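Local coordinates for protein lysine-sensitive aspartokinase 3 (Escherichia coli, PDB 2J0W) that phosphorylates L-aspartate with ATP to give 4-phospho-L-aspartate, the first step toward lysine, and is allosterically inhibited by lysine, at residues L391-S397 and Y420-N426. Sequence-based numbering, arbitrary orientation.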
# COMPACT_ATOMS: atom_id res chain seq x y z
N LEU A 391 -13.22 -0.30 -9.45
CA LEU A 391 -13.61 0.30 -10.71
C LEU A 391 -12.56 -0.08 -11.73
O LEU A 391 -11.38 0.22 -11.56
CB LEU A 391 -13.65 1.82 -10.63
CG LEU A 391 -13.66 2.45 -12.03
CD1 LEU A 391 -14.97 2.13 -12.73
CD2 LEU A 391 -13.47 3.95 -11.93
N ILE A 392 -12.98 -0.75 -12.78
CA ILE A 392 -12.02 -1.15 -13.78
C ILE A 392 -12.20 -0.36 -15.06
O ILE A 392 -13.33 -0.11 -15.50
CB ILE A 392 -12.13 -2.64 -14.08
CG1 ILE A 392 -11.76 -3.40 -12.81
CG2 ILE A 392 -11.23 -3.03 -15.26
CD1 ILE A 392 -11.55 -4.85 -13.03
N GLY A 393 -11.07 0.04 -15.63
CA GLY A 393 -11.08 0.81 -16.85
C GLY A 393 -9.69 0.86 -17.42
O GLY A 393 -8.94 -0.12 -17.33
N ASN A 394 -9.33 2.01 -17.99
CA ASN A 394 -8.02 2.15 -18.61
C ASN A 394 -7.42 3.53 -18.40
O ASN A 394 -8.09 4.55 -18.55
CB ASN A 394 -8.18 1.83 -20.09
CG ASN A 394 -8.95 0.53 -20.32
OD1 ASN A 394 -8.39 -0.56 -20.21
ND2 ASN A 394 -10.24 0.65 -20.61
N ASP A 395 -6.14 3.55 -18.03
CA ASP A 395 -5.42 4.80 -17.80
C ASP A 395 -6.09 5.73 -16.78
O ASP A 395 -6.10 6.95 -16.95
CB ASP A 395 -5.24 5.54 -19.13
CG ASP A 395 -4.53 4.70 -20.16
OD1 ASP A 395 -4.32 5.19 -21.28
OD2 ASP A 395 -4.18 3.54 -19.84
N LEU A 396 -6.65 5.14 -15.73
CA LEU A 396 -7.30 5.92 -14.68
C LEU A 396 -6.28 6.78 -13.93
O LEU A 396 -6.61 7.86 -13.44
CB LEU A 396 -8.00 4.98 -13.69
CG LEU A 396 -8.93 3.93 -14.29
CD1 LEU A 396 -9.50 3.05 -13.20
CD2 LEU A 396 -10.03 4.62 -15.04
N SER A 397 -5.04 6.29 -13.87
CA SER A 397 -3.95 6.97 -13.16
C SER A 397 -3.46 8.24 -13.85
O SER A 397 -3.19 9.24 -13.18
CB SER A 397 -2.77 6.02 -12.95
OG SER A 397 -2.33 5.46 -14.17
N TYR A 420 -5.19 2.94 -4.59
CA TYR A 420 -5.13 3.33 -5.99
C TYR A 420 -3.79 3.91 -6.40
O TYR A 420 -3.16 4.66 -5.64
CB TYR A 420 -6.23 4.35 -6.25
CG TYR A 420 -6.13 5.08 -7.57
CD1 TYR A 420 -6.07 4.39 -8.78
CD2 TYR A 420 -6.14 6.47 -7.61
CE1 TYR A 420 -6.02 5.06 -9.99
CE2 TYR A 420 -6.09 7.16 -8.81
CZ TYR A 420 -6.03 6.44 -10.00
OH TYR A 420 -6.01 7.13 -11.19
N GLY A 421 -3.37 3.57 -7.61
CA GLY A 421 -2.12 4.07 -8.15
C GLY A 421 -1.16 3.00 -8.63
O GLY A 421 -0.24 3.29 -9.39
N ALA A 422 -1.39 1.77 -8.20
CA ALA A 422 -0.53 0.67 -8.58
C ALA A 422 -0.87 0.11 -9.95
O ALA A 422 -0.04 -0.54 -10.58
CB ALA A 422 -0.60 -0.42 -7.53
N SER A 423 -2.09 0.35 -10.40
CA SER A 423 -2.51 -0.14 -11.71
C SER A 423 -3.34 0.88 -12.47
O SER A 423 -4.23 1.52 -11.92
CB SER A 423 -3.29 -1.45 -11.55
OG SER A 423 -3.73 -1.92 -12.82
N SER A 424 -3.01 1.05 -13.74
CA SER A 424 -3.74 2.01 -14.54
C SER A 424 -5.08 1.43 -14.98
O SER A 424 -5.75 1.98 -15.85
CB SER A 424 -2.92 2.40 -15.77
OG SER A 424 -2.54 1.27 -16.53
N HIS A 425 -5.46 0.30 -14.38
CA HIS A 425 -6.73 -0.34 -14.73
C HIS A 425 -7.77 -0.29 -13.63
O HIS A 425 -8.96 -0.39 -13.92
CB HIS A 425 -6.52 -1.80 -15.11
CG HIS A 425 -5.99 -2.01 -16.50
ND1 HIS A 425 -6.72 -1.72 -17.63
CD2 HIS A 425 -4.81 -2.52 -16.93
CE1 HIS A 425 -6.02 -2.05 -18.70
NE2 HIS A 425 -4.86 -2.54 -18.31
N ASN A 426 -7.36 -0.12 -12.38
CA ASN A 426 -8.35 -0.12 -11.31
C ASN A 426 -8.16 0.84 -10.14
O ASN A 426 -7.06 1.33 -9.87
CB ASN A 426 -8.47 -1.51 -10.71
CG ASN A 426 -7.41 -1.76 -9.65
OD1 ASN A 426 -7.40 -1.09 -8.60
ND2 ASN A 426 -6.51 -2.70 -9.91
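The imidazole of His-425 lies alongside the Gly-393 carbonyl and the Asn-394 side chain, its edge turned to both residues: ND1 donates to Gly-393 O at 2.8 Å, and CE1 stands 3.2 Å from Asn-394 OD1, while Asn-394 ND2 is hydrogen-bonded to Pro-297 O. The contact sits in an ACT domain, where the later part of strand 386-393 meets the loop joining strands 417-420 and 426-432. Antiparallel pairing is established by Ile-392 and Asn-426, a non-hydrogen-bonded pair with CA atoms 4.5 Å apart; beside it, Gly-393 N donates to His-425 O (2.7 Å, 158° at the hydrogen). CA-H...O contacts accompany this pairing, with Asn-426 CA 3.1 Å from Leu-391 O and Ile-392 CA 3.2 Å from His-425 O. Beyond the strand the chain turns back beside the loop, with Asp-395 at a positive phi (55°). Leu-396 points toward the loop, with CD1 3.9 Å from Asn-426 CA and CB 4.2 Å from Tyr-420 CE1. The loop has its own brace, an ST turn in which His-425 N donates to Ser-423 OG at 3.2 Å. Helix 245-253 covers the side bearing Ile-392 and Asn-426, and Glu-250 binds both Asn-426 ND2 and Ser-423 OG. Asn-426 also bonds Ser-345 of the second subunit, a lysine-site residue, while Tyr-420 carries the sheet across the dimer interface; the loop thus lies between helix 245-253 of its own chain and the second subunit, within the region required for homodimerization. At the turn, Leu-396 N reaches Ser-424 O at 3.3 Å, with 158° at the hydrogen.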